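Local coordinates for protein amino acid amide racemase (Ochrobactrum anthropi, PDB 6GIO) that is a pyridoxal-5'-phosphate-dependent enzyme of the class-III aminotransferase family, named as an amino acid amide racemase, at residues G257-L269 against L275-H287. Numbering follows the deposited sequence.
Sequences GLEPDMVVFGKGL and LSAVVGPQWVMDH. With PLP (pyridoxal-5'-phosphate), chain G.
Val-263 and Val-279 form an antiparallel hydrogen-bonded pair between strands 262-265 and 276-281. Val-263 N donates a hydrogen bond to Val-279 O, and Val-279 N returns a nearly straight bond to Val-263 O at 2.9 Å (174°). Phe-265 and Ala-277 repeat the pattern. Phe-265 N reaches Ala-277 O at 2.8 Å, whereas Ala-277 N bonds to Phe-265 O at 3.1 Å, from well above the carbonyl plane.

Apolar packing covers both faces. On one, Val-279 CG2 meets the Phe-265 ring edge in plane, 3.8 Å from Phe-265 CE2, while Val-263 CG1 sits against one ring face, toward the rim. On the other, Met-262 crosses Val-278 at a slant, its SD 3.7 Å from Val-278 CG1. A bend at chi3 (-71°) brings Met-262 CE to Met-285 SD and Val-284 CG1 of helix 282-285. Beyond the strand ends, Leu-269 CG packs 3.7 Å from Leu-275 CD2.

Where the connecting loop begins and ends, a water accepts from Leu-275 N and donates to Lys-267 O. Lys-267 NZ is covalently bonded to PLP C4A at 1.3 Å.

Strand 234-238 flanks strand 262-265, and strand 104-109 flanks 276-281. The arrangement is the beta hairpin of the large-domain sheet in fold-type I PLP enzymes, with the Schiff-base lysine just after its first strand.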
ATOM      1  N   GLY C 257      -2.441   8.516  29.056  1.00 25.87           N
ATOM      2  CA  GLY C 257      -2.235   9.943  29.385  1.00 27.39           C
ATOM      3  C   GLY C 257      -1.461  10.681  28.290  1.00 27.31           C
ATOM      4  O   GLY C 257      -0.807  11.693  28.541  1.00 28.57           O
ATOM      5  N   LEU C 258      -1.534  10.160  27.067  1.00 26.96           N
ATOM      6  CA  LEU C 258      -0.744  10.689  25.933  1.00 25.83           C
ATOM      7  C   LEU C 258      -1.526  11.743  25.127  1.00 26.38           C
ATOM      8  O   LEU C 258      -2.743  11.665  24.998  1.00 24.21           O
ATOM      9  CB  LEU C 258      -0.324   9.525  25.030  1.00 26.12           C
ATOM     10  CG  LEU C 258       0.712   8.512  25.549  1.00 25.73           C
ATOM     11  CD1 LEU C 258       1.003   7.474  24.486  1.00 24.73           C
ATOM     12  CD2 LEU C 258       2.002   9.227  25.945  1.00 26.82           C
ATOM     13  N   GLU C 259      -0.820  12.742  24.613  1.00 26.65           N
ATOM     14  CA  GLU C 259      -1.415  13.782  23.741  1.00 26.15           C
ATOM     15  C   GLU C 259      -0.511  13.905  22.550  1.00 25.06           C
ATOM     16  O   GLU C 259       0.332  14.798  22.503  1.00 23.21           O
ATOM     17  CB  GLU C 259      -1.543  15.124  24.484  1.00 27.82           C
ATOM     18  CG  GLU C 259      -2.632  15.090  25.529  1.00 29.72           C
ATOM     19  CD  GLU C 259      -2.533  16.271  26.458  1.00 33.27           C
ATOM     20  OE1 GLU C 259      -1.780  16.206  27.440  1.00 39.41           O
ATOM     21  OE2 GLU C 259      -3.199  17.269  26.190  1.00 39.23           O
ATOM     22  N   PRO C 260      -0.652  12.965  21.594  1.00 24.56           N
ATOM     23  CA  PRO C 260       0.352  12.908  20.552  1.00 24.13           C
ATOM     24  C   PRO C 260       0.283  14.070  19.566  1.00 23.68           C
ATOM     25  O   PRO C 260      -0.764  14.630  19.328  1.00 23.78           O
ATOM     26  CB  PRO C 260       0.050  11.574  19.826  1.00 24.73           C
ATOM     27  CG  PRO C 260      -1.355  11.216  20.199  1.00 24.81           C
ATOM     28  CD  PRO C 260      -1.641  11.864  21.513  1.00 23.21           C
ATOM     29  N   ASP C 261       1.413  14.360  18.950  1.00 22.81           N
ATOM     30  CA  ASP C 261       1.453  15.211  17.812  1.00 22.01           C
ATOM     31  C   ASP C 261       0.899  14.518  16.574  1.00 21.71           C
ATOM     32  O   ASP C 261       0.339  15.162  15.692  1.00 20.67           O
ATOM     33  CB  ASP C 261       2.918  15.592  17.617  1.00 23.20           C
ATOM     34  CG  ASP C 261       3.445  16.465  18.786  1.00 23.92           C
ATOM     35  OD1 ASP C 261       2.846  17.528  18.955  1.00 23.74           O
ATOM     36  OD2 ASP C 261       4.413  16.090  19.506  1.00 23.31           O
ATOM     37  N   MET C 262       1.081  13.200  16.478  1.00 22.27           N
ATOM     38  CA  MET C 262       0.772  12.512  15.243  1.00 21.76           C
ATOM     39  C   MET C 262       0.254  11.153  15.606  1.00 22.65           C
ATOM     40  O   MET C 262       0.822  10.501  16.486  1.00 20.55           O
ATOM     41  CB  MET C 262       2.027  12.395  14.359  1.00 23.38           C
ATOM     42  CG  MET C 262       1.837  11.616  13.040  1.00 23.76           C
ATOM     43  SD  MET C 262       3.263  11.562  11.918  1.00 25.59           S
ATOM     44  CE  MET C 262       3.252  13.281  11.358  1.00 27.05           C
ATOM     45  N   VAL C 263      -0.801  10.716  14.910  1.00 21.26           N
ATOM     46  CA  VAL C 263      -1.331   9.384  15.125  1.00 21.20           C
ATOM     47  C   VAL C 263      -1.389   8.644  13.802  1.00 21.17           C
ATOM     48  O   VAL C 263      -1.782   9.234  12.787  1.00 19.94           O
ATOM     49  CB  VAL C 263      -2.739   9.406  15.763  1.00 20.26           C
ATOM     50  CG1 VAL C 263      -3.203   7.986  16.044  1.00 20.65           C
ATOM     51  CG2 VAL C 263      -2.754  10.225  17.052  1.00 20.53           C
ATOM     52  N   VAL C 264      -0.978   7.375  13.822  1.00 21.22           N
ATOM     53  CA  VAL C 264      -0.975   6.525  12.624  1.00 19.81           C
ATOM     54  C   VAL C 264      -2.026   5.444  12.803  1.00 21.66           C
ATOM     55  O   VAL C 264      -2.078   4.754  13.877  1.00 21.36           O
ATOM     56  CB  VAL C 264       0.420   5.906  12.388  1.00 21.76           C
ATOM     57  CG1 VAL C 264       0.462   5.050  11.097  1.00 21.85           C
ATOM     58  CG2 VAL C 264       1.480   6.999  12.340  1.00 21.54           C
ATOM     59  N   PHE C 265      -2.920   5.327  11.796  1.00 20.00           N
ATOM     60  CA  PHE C 265      -3.981   4.350  11.836  1.00 19.31           C
ATOM     61  C   PHE C 265      -3.852   3.328  10.713  1.00 19.85           C
ATOM     62  O   PHE C 265      -3.282   3.618   9.659  1.00 19.27           O
ATOM     63  CB  PHE C 265      -5.339   5.019  11.697  1.00 19.69           C
ATOM     64  CG  PHE C 265      -5.674   6.013  12.784  1.00 20.48           C
ATOM     65  CD1 PHE C 265      -6.271   5.600  13.947  1.00 19.96           C
ATOM     66  CD2 PHE C 265      -5.502   7.376  12.570  1.00 20.52           C
ATOM     67  CE1 PHE C 265      -6.623   6.505  14.907  1.00 20.81           C
ATOM     68  CE2 PHE C 265      -5.888   8.305  13.526  1.00 19.52           C
ATOM     69  CZ  PHE C 265      -6.432   7.864  14.704  1.00 20.67           C
ATOM     70  N   GLY C 266      -4.406   2.141  10.933  1.00 22.00           N
ATOM     71  CA  GLY C 266      -4.435   1.143   9.876  1.00 21.32           C
ATOM     72  C   GLY C 266      -5.244  -0.065  10.227  1.00 21.24           C
ATOM     73  O   GLY C 266      -6.160  -0.009  11.037  1.00 21.32           O
ATOM     74  N   LYS C 267      -4.881  -1.182   9.605  1.00 23.84           N
ATOM     75  CA  LYS C 267      -5.532  -2.448   9.860  1.00 22.78           C
ATOM     76  C   LYS C 267      -7.077  -2.288   9.924  1.00 24.25           C
ATOM     77  O   LYS C 267      -7.730  -2.098   8.889  1.00 22.06           O
ATOM     78  CB  LYS C 267      -4.930  -3.102  11.100  1.00 23.76           C
ATOM     79  CG  LYS C 267      -3.628  -3.857  10.832  1.00 26.46           C
ATOM     80  CD  LYS C 267      -3.054  -4.534  12.094  1.00 27.62           C
ATOM     81  CE  LYS C 267      -1.828  -5.425  11.813  1.00 28.34           C
ATOM     82  NZ  LYS C 267      -0.534  -4.720  11.647  1.00 28.60           N
ATOM     83  N   GLY C 268      -7.647  -2.360  11.128  1.00 23.54           N
ATOM     84  CA  GLY C 268      -9.087  -2.341  11.320  1.00 24.45           C
ATOM     85  C   GLY C 268      -9.811  -1.115  10.796  1.00 22.73           C
ATOM     86  O   GLY C 268     -11.008  -1.175  10.623  1.00 22.48           O
ATOM     87  N   LEU C 269      -9.100  -0.009  10.561  1.00 23.10           N
ATOM     88  CA  LEU C 269      -9.711   1.203   9.974  1.00 22.98           C
ATOM     89  C   LEU C 269     -10.469   0.896   8.703  1.00 23.62           C
ATOM     90  O   LEU C 269     -11.528   1.478   8.474  1.00 25.58           O
ATOM     91  CB  LEU C 269      -8.697   2.304   9.717  1.00 23.68           C
ATOM     92  CG  LEU C 269      -9.227   3.615   9.126  1.00 23.51           C
ATOM     93  CD1 LEU C 269     -10.228   4.313  10.033  1.00 25.27           C
ATOM     94  CD2 LEU C 269      -8.050   4.509   8.848  1.00 24.80           C
ATOM     95  N   LEU C 275      -6.752   0.213   4.077  1.00 21.23           N
ATOM     96  CA  LEU C 275      -6.783   1.655   4.338  1.00 19.62           C
ATOM     97  C   LEU C 275      -5.910   2.003   5.555  1.00 19.83           C
ATOM     98  O   LEU C 275      -5.993   1.351   6.647  1.00 18.22           O
ATOM     99  CB  LEU C 275      -8.230   2.079   4.602  1.00 21.15           C
ATOM    100  CG  LEU C 275      -8.571   3.490   5.114  1.00 20.40           C
ATOM    101  CD1 LEU C 275      -8.270   4.515   4.043  1.00 21.15           C
ATOM    102  CD2 LEU C 275     -10.043   3.563   5.468  1.00 21.77           C
ATOM    103  N   SER C 276      -5.118   3.067   5.399  1.00 20.03           N
ATOM    104  CA  SER C 276      -4.351   3.620   6.512  1.00 18.88           C
ATOM    105  C   SER C 276      -4.497   5.141   6.534  1.00 18.94           C
ATOM    106  O   SER C 276      -4.999   5.744   5.575  1.00 20.79           O
ATOM    107  CB  SER C 276      -2.884   3.222   6.404  1.00 19.64           C
ATOM    108  OG  SER C 276      -2.194   3.835   5.290  1.00 18.79           O
ATOM    109  N   ALA C 277      -4.059   5.758   7.618  1.00 18.29           N
ATOM    110  CA  ALA C 277      -4.070   7.215   7.699  1.00 20.87           C
ATOM    111  C   ALA C 277      -3.055   7.746   8.666  1.00 21.00           C
ATOM    112  O   ALA C 277      -2.691   7.058   9.610  1.00 21.42           O
ATOM    113  CB  ALA C 277      -5.438   7.741   8.047  1.00 21.50           C
ATOM    114  N   VAL C 278      -2.640   8.994   8.427  1.00 20.58           N
ATOM    115  CA  VAL C 278      -1.770   9.735   9.318  1.00 20.75           C
ATOM    116  C   VAL C 278      -2.462  11.058   9.655  1.00 20.96           C
ATOM    117  O   VAL C 278      -2.884  11.831   8.774  1.00 19.42           O
ATOM    118  CB  VAL C 278      -0.397  10.022   8.683  1.00 20.65           C
ATOM    119  CG1 VAL C 278       0.479  10.853   9.607  1.00 20.29           C
ATOM    120  CG2 VAL C 278       0.329   8.725   8.352  1.00 22.62           C
ATOM    121  N   VAL C 279      -2.617  11.316  10.937  1.00 22.06           N
ATOM    122  CA  VAL C 279      -3.236  12.586  11.391  1.00 21.73           C
ATOM    123  C   VAL C 279      -2.113  13.330  12.049  1.00 21.40           C
ATOM    124  O   VAL C 279      -1.430  12.762  12.881  1.00 22.96           O
ATOM    125  CB  VAL C 279      -4.389  12.356  12.404  1.00 22.23           C
ATOM    126  CG1 VAL C 279      -4.930  13.667  12.946  1.00 22.22           C
ATOM    127  CG2 VAL C 279      -5.502  11.606  11.720  1.00 22.34           C
ATOM    128  N   GLY C 280      -1.868  14.560  11.616  1.00 20.96           N
ATOM    129  CA  GLY C 280      -0.739  15.295  12.092  1.00 21.06           C
ATOM    130  C   GLY C 280      -0.999  16.785  12.062  1.00 21.27           C
ATOM    131  O   GLY C 280      -2.042  17.205  11.597  1.00 22.69           O
ATOM    132  N   PRO C 281      -0.072  17.575  12.601  1.00 21.36           N
ATOM    133  CA  PRO C 281      -0.300  19.024  12.614  1.00 24.89           C
ATOM    134  C   PRO C 281      -0.093  19.572  11.183  1.00 25.65           C
ATOM    135  O   PRO C 281       0.646  18.965  10.397  1.00 23.60           O
ATOM    136  CB  PRO C 281       0.759  19.570  13.592  1.00 22.20           C
ATOM    137  CG  PRO C 281       1.690  18.461  13.878  1.00 23.20           C
ATOM    138  CD  PRO C 281       1.213  17.195  13.213  1.00 22.65           C
ATOM    139  N   GLN C 282      -0.736  20.692  10.853  1.00 26.66           N
ATOM    140  CA  GLN C 282      -0.698  21.219   9.475  1.00 27.97           C
ATOM    141  C   GLN C 282       0.708  21.598   8.987  1.00 25.01           C
ATOM    142  O   GLN C 282       1.089  21.331   7.845  1.00 22.49           O
ATOM    143  CB  GLN C 282      -1.647  22.414   9.314  1.00 30.94           C
ATOM    144  CG  GLN C 282      -1.641  22.942   7.893  1.00 34.40           C
ATOM    145  CD  GLN C 282      -2.501  24.148   7.707  1.00 43.33           C
ATOM    146  OE1 GLN C 282      -2.697  24.948   8.639  1.00 49.80           O
ATOM    147  NE2 GLN C 282      -3.038  24.303   6.483  1.00 47.25           N
ATOM    148  N   TRP C 283       1.504  22.176   9.867  1.00 23.91           N
ATOM    149  CA  TRP C 283       2.825  22.620   9.459  1.00 25.00           C
ATOM    150  C   TRP C 283       3.687  21.435   9.012  1.00 24.61           C
ATOM    151  O   TRP C 283       4.506  21.590   8.148  1.00 24.79           O
ATOM    152  CB  TRP C 283       3.513  23.465  10.549  1.00 25.67           C
ATOM    153  CG  TRP C 283       4.018  22.727  11.778  1.00 25.62           C
ATOM    154  CD1 TRP C 283       3.337  22.480  12.935  1.00 26.85           C
ATOM    155  CD2 TRP C 283       5.319  22.184  11.967  1.00 27.77           C
ATOM    156  NE1 TRP C 283       4.123  21.791  13.808  1.00 25.72           N
ATOM    157  CE2 TRP C 283       5.351  21.612  13.243  1.00 27.71           C
ATOM    158  CE3 TRP C 283       6.466  22.135  11.183  1.00 28.08           C
ATOM    159  CZ2 TRP C 283       6.492  20.988  13.753  1.00 30.10           C
ATOM    160  CZ3 TRP C 283       7.586  21.496  11.677  1.00 30.13           C
ATOM    161  CH2 TRP C 283       7.590  20.933  12.952  1.00 28.66           C
ATOM    162  N   VAL C 284       3.462  20.251   9.552  1.00 25.06           N
ATOM    163  CA  VAL C 284       4.144  19.042   9.047  1.00 24.61           C
ATOM    164  C   VAL C 284       3.457  18.486   7.800  1.00 22.63           C
ATOM    165  O   VAL C 284       4.117  18.172   6.800  1.00 21.99           O
ATOM    166  CB  VAL C 284       4.133  17.936  10.127  1.00 25.83           C
ATOM    167  CG1 VAL C 284       4.678  16.607   9.588  1.00 24.76           C
ATOM    168  CG2 VAL C 284       4.882  18.404  11.359  1.00 26.08           C
ATOM    169  N   MET C 285       2.138  18.350   7.875  1.00 22.57           N
ATOM    170  CA  MET C 285       1.379  17.575   6.905  1.00 22.06           C
ATOM    171  C   MET C 285       1.269  18.286   5.552  1.00 24.08           C
ATOM    172  O   MET C 285       1.144  17.649   4.489  1.00 22.32           O
ATOM    173  CB  MET C 285       0.007  17.217   7.477  1.00 22.33           C
ATOM    174  CG  MET C 285       0.080  16.374   8.726  1.00 23.00           C
ATOM    175  SD  MET C 285       0.889  14.756   8.508  1.00 24.84           S
ATOM    176  CE  MET C 285      -0.160  13.988   7.298  1.00 23.13           C
ATOM    177  N   ASP C 286       1.348  19.613   5.598  1.00 24.08           N
ATOM    178  CA  ASP C 286       1.402  20.438   4.398  1.00 24.94           C
ATOM    179  C   ASP C 286       2.831  20.837   4.019  1.00 25.31           C
ATOM    180  O   ASP C 286       3.012  21.832   3.331  1.00 27.44           O
ATOM    181  CB  ASP C 286       0.574  21.714   4.589  1.00 25.37           C
ATOM    182  CG  ASP C 286      -0.904  21.465   4.523  1.00 26.62           C
ATOM    183  OD1 ASP C 286      -1.340  20.291   4.292  1.00 24.61           O
ATOM    184  OD2 ASP C 286      -1.642  22.472   4.723  1.00 26.04           O
ATOM    185  N   HIS C 287       3.832  20.057   4.425  1.00 27.80           N
ATOM    186  CA  HIS C 287       5.266  20.414   4.221  1.00 29.68           C
ATOM    187  C   HIS C 287       5.573  20.768   2.756  1.00 29.72           C
ATOM    188  O   HIS C 287       6.217  21.761   2.497  1.00 26.62           O
ATOM    189  CB  HIS C 287       6.179  19.271   4.693  1.00 29.20           C
ATOM    190  CG  HIS C 287       7.587  19.372   4.205  1.00 28.98           C
ATOM    191  ND1 HIS C 287       8.485  20.284   4.718  1.00 28.31           N
ATOM    192  CD2 HIS C 287       8.264  18.659   3.269  1.00 29.06           C
ATOM    193  CE1 HIS C 287       9.648  20.147   4.103  1.00 27.14           C
ATOM    194  NE2 HIS C 287       9.537  19.179   3.207  1.00 28.79           N
TER
HETATM  195  N1  PLP G 501       2.372  -0.688  12.942  1.00 32.40           N
HETATM  196  C2  PLP G 501       1.849  -1.575  13.824  1.00 35.26           C
HETATM  197  C2A PLP G 501       1.814  -1.320  15.299  1.00 35.39           C
HETATM  198  C3  PLP G 501       1.297  -2.872  13.355  1.00 34.50           C
HETATM  199  O3  PLP G 501       0.792  -3.742  14.238  1.00 35.47           O
HETATM  200  C4  PLP G 501       1.274  -3.185  11.912  1.00 35.56           C
HETATM  201  C4A PLP G 501       0.705  -4.480  11.430  1.00 34.77           C
HETATM  202  C5  PLP G 501       1.867  -2.123  11.025  1.00 34.45           C
HETATM  203  C6  PLP G 501       2.380  -0.943  11.606  1.00 34.88           C
HETATM  204  C5A PLP G 501       1.957  -2.359   9.526  1.00 34.56           C
HETATM  205  O4P PLP G 501       0.715  -2.682   8.889  1.00 34.82           O
HETATM  206  P   PLP G 501       0.677  -3.435   7.481  1.00 32.20           P
HETATM  207  O1P PLP G 501      -0.695  -3.094   6.989  1.00 34.92           O
HETATM  208  O2P PLP G 501       0.857  -4.915   7.768  1.00 30.35           O
HETATM  209  O3P PLP G 501       1.776  -2.796   6.644  1.00 33.25           O
HETATM  210  O   HOH W   1      -6.187  -1.169   6.545  1.00 18.59           O